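Local structure of sensory box/GGDEF family protein (Caulobacter crescentus, 4YME) at residues S30-A35 and V88-G93; A35-D40 and L127-Y132; D57-E62 and Q119-G124. The protein probably takes part in cyclic di-GMP turnover as a membrane-bound sensory protein with GGDEF and EAL domains, of which this chain is the GGDEF domain. All coordinates share one frame; numbering follows the deposited sequence. Where two conformers were deposited one is given.

Contact 1 of 3, residues S30-A35 and V88-G93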
loop_
_atom_site.group_PDB
_atom_site.type_symbol
_atom_site.label_atom_id
_atom_site.label_comp_id
_atom_site.label_asym_id
_atom_site.label_seq_id
_atom_site.Cartn_x
_atom_site.Cartn_y
_atom_site.Cartn_z
ATOM N N SER A 30 10.651 1.560 -21.081
ATOM C CA SER A 30 9.605 2.444 -21.546
ATOM C C SER A 30 9.790 3.885 -21.150
ATOM O O SER A 30 9.241 4.763 -21.792
ATOM C CB SER A 30 8.233 1.948 -20.989
ATOM O OG SER A 30 8.154 2.285 -19.601
ATOM N N GLY A 31 10.459 4.132 -20.015
ATOM C CA GLY A 31 10.567 5.500 -19.481
ATOM C C GLY A 31 9.414 5.946 -18.603
ATOM O O GLY A 31 9.376 7.096 -18.133
ATOM N N GLU A 32 8.481 5.029 -18.337
ATOM C CA GLU A 32 7.420 5.288 -17.355
ATOM C C GLU A 32 8.008 5.460 -15.940
ATOM O O GLU A 32 9.112 5.027 -15.687
ATOM C CB GLU A 32 6.402 4.140 -17.349
ATOM C CG GLU A 32 5.584 4.048 -18.596
ATOM C CD GLU A 32 4.958 2.668 -18.823
ATOM O OE1 GLU A 32 5.712 1.637 -18.800
ATOM O OE2 GLU A 32 3.710 2.597 -19.022
ATOM N N SER A 33 7.215 6.107 -15.107
ATOM C CA SER A 33 7.608 6.230 -13.703
ATOM C C SER A 33 7.114 5.032 -12.905
ATOM O O SER A 33 6.079 4.442 -13.218
ATOM C CB SER A 33 7.115 7.516 -13.109
ATOM O OG SER A 33 5.757 7.536 -13.022
ATOM N N LEU A 34 7.897 4.677 -11.907
ATOM C CA LEU A 34 7.583 3.581 -11.014
ATOM C C LEU A 34 7.831 4.027 -9.573
ATOM O O LEU A 34 8.922 4.507 -9.254
ATOM C CB LEU A 34 8.474 2.390 -11.341
ATOM C CG LEU A 34 8.452 1.187 -10.418
ATOM C CD1 LEU A 34 7.138 0.609 -10.408
ATOM C CD2 LEU A 34 9.605 0.190 -10.862
ATOM N N ALA A 35 6.826 3.848 -8.735
ATOM C CA ALA A 35 6.873 4.205 -7.294
ATOM C C ALA A 35 6.323 3.079 -6.460
ATOM O O ALA A 35 5.404 2.339 -6.919
ATOM C CB ALA A 35 6.065 5.439 -7.007
ATOM N N VAL A 88 2.044 -0.455 -5.873
ATOM C CA VAL A 88 3.020 -0.146 -6.901
ATOM C C VAL A 88 2.354 0.621 -8.008
ATOM O O VAL A 88 1.402 0.145 -8.615
ATOM C CB VAL A 88 3.720 -1.424 -7.425
ATOM C CG1 VAL A 88 4.674 -1.068 -8.559
ATOM C CG2 VAL A 88 4.396 -2.200 -6.322
ATOM N N GLN A 89 2.863 1.837 -8.246
ATOM C CA GLN A 89 2.309 2.739 -9.252
ATOM C C GLN A 89 3.231 2.765 -10.468
ATOM O O GLN A 89 4.401 3.067 -10.362
ATOM C CB GLN A 89 2.255 4.154 -8.679
ATOM C CG GLN A 89 1.657 5.110 -9.684
ATOM C CD GLN A 89 1.906 6.570 -9.277
ATOM O OE1 GLN A 89 3.033 6.952 -8.888
ATOM N NE2 GLN A 89 0.885 7.355 -9.377
ATOM N N ILE A 90 2.650 2.437 -11.627
ATOM C CA ILE A 90 3.284 2.669 -12.919
ATOM C C ILE A 90 2.496 3.766 -13.615
ATOM O O ILE A 90 1.299 3.649 -13.821
ATOM C CB ILE A 90 3.289 1.411 -13.782
ATOM C CG1 ILE A 90 4.152 0.316 -13.183
ATOM C CG2 ILE A 90 3.845 1.738 -15.170
ATOM C CD1 ILE A 90 4.045 -1.077 -13.821
ATOM N N ALA A 91 3.202 4.816 -14.009
ATOM C CA ALA A 91 2.519 6.010 -14.533
ATOM C C ALA A 91 3.448 6.796 -15.438
ATOM O O ALA A 91 4.485 6.307 -15.811
ATOM C CB ALA A 91 2.041 6.869 -13.386
ATOM N N GLY A 92 3.046 8.019 -15.797
ATOM C CA GLY A 92 3.854 8.892 -16.694
ATOM C C GLY A 92 4.509 10.065 -15.996
ATOM O O GLY A 92 4.754 10.037 -14.777
ATOM N N GLY A 93 4.866 11.065 -16.804
ATOM C CA GLY A 93 5.133 12.431 -16.344
ATOM C C GLY A 93 6.150 12.669 -15.232
ATOM O O GLY A 93 7.154 11.959 -15.123
HETATM O O HOH W 1 4.885 6.095 -10.660
#

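Contact 2 of 3, residues A35-D40 and L127-Y132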
loop_
_atom_site.group_PDB
_atom_site.type_symbol
_atom_site.label_atom_id
_atom_site.label_comp_id
_atom_site.label_asym_id
_atom_site.label_seq_id
_atom_site.Cartn_x
_atom_site.Cartn_y
_atom_site.Cartn_z
ATOM N N ALA A 35 6.826 3.848 -8.735
ATOM C CA ALA A 35 6.873 4.205 -7.294
ATOM C C ALA A 35 6.323 3.079 -6.460
ATOM O O ALA A 35 5.404 2.339 -6.919
ATOM C CB ALA A 35 6.065 5.439 -7.007
ATOM N N VAL A 36 6.873 2.918 -5.270
ATOM C CA VAL A 36 6.403 1.917 -4.303
ATOM C C VAL A 36 5.943 2.665 -3.082
ATOM O O VAL A 36 6.713 3.421 -2.486
ATOM C CB VAL A 36 7.483 0.903 -3.978
ATOM C CG1 VAL A 36 7.072 -0.065 -2.907
ATOM C CG2 VAL A 36 7.940 0.206 -5.332
ATOM N N ILE A 37 4.727 2.372 -2.654
ATOM C CA ILE A 37 4.068 3.028 -1.559
ATOM C C ILE A 37 3.759 2.014 -0.502
ATOM O O ILE A 37 2.991 1.084 -0.760
ATOM C CB ILE A 37 2.807 3.736 -2.005
ATOM C CG1 ILE A 37 3.109 4.744 -3.104
ATOM C CG2 ILE A 37 2.138 4.409 -0.831
ATOM C CD1 ILE A 37 1.947 5.319 -3.837
ATOM N N CYS A 38 4.334 2.179 0.676
ATOM C CA CYS A 38 4.052 1.323 1.817
ATOM C C CYS A 38 3.050 2.009 2.748
ATOM O O CYS A 38 3.217 3.175 3.083
ATOM C CB CYS A 38 5.384 1.035 2.516
ATOM S SG CYS A 38 5.357 -0.135 3.884
ATOM N N ILE A 39 2.014 1.280 3.158
ATOM C CA ILE A 39 0.886 1.858 3.871
ATOM C C ILE A 39 0.599 1.057 5.107
ATOM O O ILE A 39 0.676 -0.173 5.070
ATOM C CB ILE A 39 -0.390 1.756 3.016
ATOM C CG1 ILE A 39 -0.224 2.485 1.690
ATOM C CG2 ILE A 39 -1.640 2.209 3.787
ATOM C CD1 ILE A 39 -1.238 2.115 0.612
ATOM N N ASP A 40 0.295 1.723 6.216
ATOM C CA ASP A 40 -0.204 0.962 7.347
ATOM C C ASP A 40 -1.329 1.696 8.009
ATOM O O ASP A 40 -1.586 2.828 7.663
ATOM C CB ASP A 40 0.863 0.456 8.258
ATOM C CG ASP A 40 1.404 1.449 9.188
ATOM O OD1 ASP A 40 1.030 2.626 9.132
ATOM O OD2 ASP A 40 2.103 0.938 10.097
ATOM N N LEU A 127 1.768 6.511 5.295
ATOM C CA LEU A 127 2.416 5.959 4.134
ATOM C C LEU A 127 3.796 6.508 3.896
ATOM O O LEU A 127 4.128 7.636 4.362
ATOM C CB LEU A 127 1.558 5.985 2.903
ATOM C CG LEU A 127 1.091 7.227 2.291
ATOM C CD1 LEU A 127 2.198 7.905 1.535
ATOM C CD2 LEU A 127 -0.011 6.834 1.291
ATOM N N GLY A 128 4.604 5.712 3.225
ATOM C CA GLY A 128 5.940 6.092 2.775
ATOM C C GLY A 128 6.103 5.762 1.329
ATOM O O GLY A 128 5.573 4.719 0.874
ATOM N N VAL A 129 6.877 6.540 0.619
ATOM C CA VAL A 129 7.028 6.434 -0.818
ATOM C C VAL A 129 8.493 6.268 -1.178
ATOM O O VAL A 129 9.347 7.070 -0.745
ATOM C CB VAL A 129 6.485 7.682 -1.539
ATOM C CG1 VAL A 129 6.653 7.543 -3.086
ATOM C CG2 VAL A 129 5.032 7.897 -1.203
ATOM N N SER A 130 8.784 5.311 -2.041
ATOM C CA SER A 130 10.084 5.157 -2.677
ATOM C C SER A 130 9.945 5.234 -4.174
ATOM O O SER A 130 9.003 4.676 -4.768
ATOM C CB SER A 130 10.713 3.834 -2.300
ATOM O OG SER A 130 10.713 3.705 -0.903
ATOM N N LEU A 131 10.881 5.919 -4.852
ATOM C CA LEU A 131 10.835 6.126 -6.288
ATOM C C LEU A 131 11.978 5.404 -6.960
ATOM O O LEU A 131 13.122 5.412 -6.476
ATOM C CB LEU A 131 10.965 7.638 -6.584
ATOM C CG LEU A 131 9.947 8.562 -5.915
ATOM C CD1 LEU A 131 10.259 10.060 -6.188
ATOM C CD2 LEU A 131 8.582 8.172 -6.353
ATOM N N TYR A 132 11.695 4.723 -8.058
ATOM C CA TYR A 132 12.707 4.126 -8.901
ATOM C C TYR A 132 13.314 5.220 -9.832
ATOM O O TYR A 132 12.552 6.030 -10.352
ATOM C CB TYR A 132 12.062 3.026 -9.770
ATOM C CG TYR A 132 13.011 2.402 -10.767
ATOM C CD1 TYR A 132 13.867 1.359 -10.389
ATOM C CD2 TYR A 132 13.058 2.826 -12.082
ATOM C CE1 TYR A 132 14.751 0.804 -11.285
ATOM C CE2 TYR A 132 13.970 2.287 -12.970
ATOM C CZ TYR A 132 14.816 1.280 -12.563
ATOM O OH TYR A 132 15.692 0.710 -13.468
#

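Contact 3 of 3, residues D57-E62 and Q119-G124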
loop_
_atom_site.group_PDB
_atom_site.type_symbol
_atom_site.label_atom_id
_atom_site.label_comp_id
_atom_site.label_asym_id
_atom_site.label_seq_id
_atom_site.Cartn_x
_atom_site.Cartn_y
_atom_site.Cartn_z
ATOM N N ASP A 57 -9.666 -7.644 11.224
ATOM C CA ASP A 57 -9.894 -8.254 9.900
ATOM C C ASP A 57 -10.819 -7.438 9.010
ATOM O O ASP A 57 -10.581 -7.293 7.811
ATOM C CB ASP A 57 -10.366 -9.708 10.032
ATOM C CG ASP A 57 -9.295 -10.625 10.535
ATOM O OD1 ASP A 57 -8.118 -10.225 10.740
ATOM O OD2 ASP A 57 -9.661 -11.817 10.776
ATOM N N ALA A 58 -11.868 -6.885 9.592
ATOM C CA ALA A 58 -12.821 -6.069 8.887
ATOM C C ALA A 58 -12.071 -4.836 8.334
ATOM O O ALA A 58 -12.370 -4.418 7.222
ATOM C CB ALA A 58 -13.951 -5.636 9.860
ATOM N N LEU A 59 -11.133 -4.292 9.116
ATOM C CA LEU A 59 -10.329 -3.152 8.650
ATOM C C LEU A 59 -9.547 -3.546 7.426
ATOM O O LEU A 59 -9.441 -2.762 6.471
ATOM C CB LEU A 59 -9.348 -2.577 9.695
ATOM C CG LEU A 59 -9.938 -1.921 10.942
ATOM C CD1 LEU A 59 -8.805 -1.461 11.840
ATOM C CD2 LEU A 59 -10.839 -0.801 10.636
ATOM N N LEU A 60 -8.946 -4.738 7.507
ATOM C CA LEU A 60 -8.106 -5.210 6.377
ATOM C C LEU A 60 -8.913 -5.401 5.112
ATOM O O LEU A 60 -8.501 -5.020 4.018
ATOM C CB LEU A 60 -7.289 -6.436 6.756
ATOM C CG LEU A 60 -6.399 -6.284 8.004
ATOM C CD1 LEU A 60 -5.696 -7.572 8.326
ATOM C CD2 LEU A 60 -5.402 -5.162 7.805
ATOM N N VAL A 61 -10.081 -6.014 5.245
ATOM C CA VAL A 61 -10.970 -6.302 4.119
ATOM C C VAL A 61 -11.468 -5.024 3.487
ATOM O O VAL A 61 -11.475 -4.875 2.268
ATOM C CB VAL A 61 -12.142 -7.194 4.604
ATOM C CG1 VAL A 61 -13.243 -7.231 3.599
ATOM C CG2 VAL A 61 -11.561 -8.614 4.846
ATOM N N GLU A 62 -11.810 -4.048 4.316
ATOM C CA GLU A 62 -12.311 -2.794 3.754
ATOM C C GLU A 62 -11.153 -2.001 3.113
ATOM O O GLU A 62 -11.347 -1.388 2.080
ATOM C CB GLU A 62 -12.985 -1.980 4.832
ATOM C CG GLU A 62 -13.481 -0.627 4.375
ATOM C CD GLU A 62 -14.515 -0.618 3.334
ATOM O OE1 GLU A 62 -15.111 -1.661 2.972
ATOM O OE2 GLU A 62 -14.749 0.438 2.701
ATOM N N GLN A 119 -21.099 -0.949 15.128
ATOM C CA GLN A 119 -20.267 0.175 15.535
ATOM C C GLN A 119 -19.470 0.642 14.303
ATOM O O GLN A 119 -19.621 0.117 13.191
ATOM C CB GLN A 119 -19.302 -0.235 16.646
ATOM C CG GLN A 119 -19.962 -0.927 17.856
ATOM C CD GLN A 119 -19.129 -2.077 18.419
ATOM O OE1 GLN A 119 -18.340 -2.724 17.695
ATOM N NE2 GLN A 119 -19.308 -2.350 19.716
ATOM N N GLU A 120 -18.689 1.690 14.502
ATOM C CA GLU A 120 -17.724 2.133 13.493
ATOM C C GLU A 120 -16.340 2.044 14.063
ATOM O O GLU A 120 -16.085 2.408 15.192
ATOM C CB GLU A 120 -18.018 3.543 13.031
ATOM C CG GLU A 120 -19.218 3.584 12.105
ATOM C CD GLU A 120 -19.378 4.903 11.426
ATOM O OE1 GLU A 120 -19.044 5.951 12.025
ATOM O OE2 GLU A 120 -19.851 4.901 10.274
ATOM N N LEU A 121 -15.430 1.527 13.250
ATOM C CA LEU A 121 -14.045 1.361 13.597
ATOM C C LEU A 121 -13.216 2.451 12.913
ATOM O O LEU A 121 -13.430 2.778 11.714
ATOM C CB LEU A 121 -13.558 0.018 13.145
ATOM C CG LEU A 121 -14.266 -1.208 13.714
ATOM C CD1 LEU A 121 -13.610 -2.403 13.047
ATOM C CD2 LEU A 121 -14.102 -1.257 15.166
ATOM N N ALA A 122 -12.334 3.062 13.718
ATOM C CA ALA A 122 -11.402 4.105 13.240
ATOM C C ALA A 122 -10.435 3.578 12.211
ATOM O O ALA A 122 -9.761 2.558 12.364
ATOM C CB ALA A 122 -10.659 4.673 14.384
HETATM N N MSE A 123 -10.437 4.266 11.072
HETATM C CA MSE A 123 -9.466 3.952 10.010
HETATM C C MSE A 123 -8.400 5.086 10.105
HETATM O O MSE A 123 -8.089 5.546 11.198
HETATM C CB MSE A 123 -10.144 3.729 8.634
HETATM C CG MSE A 123 -11.015 2.467 8.460
HETATM SE SE MSE A 123 -10.293 0.847 7.529
HETATM C CE MSE A 123 -9.895 1.614 5.789
ATOM N N GLY A 124 -7.812 5.535 8.999
ATOM C CA GLY A 124 -6.676 6.429 9.025
ATOM C C GLY A 124 -5.441 5.613 8.708
ATOM O O GLY A 124 -5.278 4.532 9.209
#

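Contact 1 of 3, residues S30-A35 and V88-G93
In the central antiparallel sheet of the ferredoxin-like GGDEF domain, residues Ser33 to Ala35 at the start of strand 33-41 pair with Gln89 to Ala91 at the end of strand 84-91. Ser33 with Ala91 and Ala35 with Gln89 are hydrogen-bonded pairs; Ala35 N donates to Gln89 O at 3.0 Å. Between them, Leu34 and Ile90 form a non-hydrogen-bonded pair facing helix 13-30. Leu34 CG lies beside the carbonyl carbon (chi1 172°), and chi2 of 62° then turns CD1 to Val88 CG1 at 3.5 Å. Just before the strand, Glu32 lays its CD 3.9 Å from Ile90 CG2 and turns its carboxylate back to the helix end, where Ser30 OG donates to OE1 at 2.7 Å and Arg26 forms a salt bridge with OE2. An alanine in place of Glu32 would probably leave Arg26 without this acidic mate and open a gap over Ile90 CG2. On the face bearing Ser33, Ala35 and Gln89, the Gln89 amide gives NE2 to Val98 O of helix 95-109, while a water accepts from Ser33 OG, in the conformer described, and donates to Gln89 O and, at 2.7 Å, to Gln89 OE1.

Contact 2 of 3, residues A35-D40 and L127-Y132
A chi1 of 63° sets CG of Leu127 between its own backbone N and carbonyl carbon, whereas chi1 of -57° in Ile37 leaves CG2 anti to the backbone N, where it meets Leu127 CD2 at 3.9 Å. The two side chains lie side by side and point the same way. Ile37 CG1, anti to the carbonyl carbon, faces Val129, standing 4.2 Å from Val129 CG2. Leu127 also lies beside Ile39, its CB next to Ile39 CG1. Farther along, Ala35 CB lies 3.8 Å from Leu131 CD2. This row of branched and small groups faces helix 95-109, with Leu102 over Ile37 and Ile107 over Leu127. The opposite face carries Val36, Cys38 and Ser130, on which helix 139-156 rests; in the conformer described, Ser130 OG is hydrogen-bonded to Asn145 OD1 there. Between the two faces the antiparallel strands exchange four backbone bonds in two hydrogen-bonded pairs, Val36 with Ser130 and Cys38 with Gly128. Val36 N donates to Ser130 O at 2.8 Å, with an N-H...O angle of 172°. Leu127 CA adds a CH...O contact of 3.1 Å to Cys38 O, at a non-hydrogen-bonded pair. The chemistry thus divides by direction: peptide groups satisfy one another within the sheet, which leaves both faces to present largely apolar surfaces to the helices packed on them, with strand 127-131 still partly exposed.

Contact 3 of 3, residues D57-E62 and Q119-G124
Leu59 CD2 lies well off the plane of the Ala122 carbonyl, 3.9 Å from Ala122 O, so that a methyl group sits above this flat peptide group; the other flat group of the contact is the Glu62 carboxylate. That carboxylate is turned to other partners: its OE2 takes salt bridges from both Arg65 and Arg66, a double grip that would be expected to favour the charged form. Toward Met123 the same residue offers only aliphatic carbon, Glu62 CG lying 4.5 Å from Met123 CE.

The apolar centre of the contact is Leu59 CD2, which meets two side chains of the other segment at once. One is that of Leu121, which crosses the Leu59 side chain at a slant; Leu121 CB lies 3.8 Å from Leu59 CD2. The other belongs to Met123, present as selenomethionine, and Met123 SE lies 3.6 Å from Leu59 CD2. In the conformer described, the Met123 chain is bent, chi2 of -100° placing SE beside Leu59, and the two side chains slide past each other in opposite directions. No hydrogen bond joins the segments, so their fit rests on van der Waals contact.

The arrangement fastens the small hairpin of strands 114-116 and 119-121 against helix 53-70. Val114 of its first strand also touches Leu59, Phe116 packs on Leu121, and helix 44-51 closes in with Ala47 on Leu59 and His51 on Leu121.

Overall arrangement
The three contacts illustrate how bonding follows position in a fold. Contacts 1 and 2 share Ala35 and hold opposite edges of strand 33-41, joining it to 84-91 and 125-131; their centres are 13 Å apart, and a probable hydrogen bond from Tyr132 N to Leu34 O links them. Contact 2 lies nearest the chain's centre and is mostly buried, though on the outermost strand 125-131 some side chains stay partly exposed, while contact 1 runs from buried strand to exposed turn and adds a water bridge and a salt-bridged acidic side chain. Contact 3, centred 30 Å from contact 1 across the chain's centre, has no backbone pairing: a helix meets a hairpin strand and the loop after it mainly through apolar side chains.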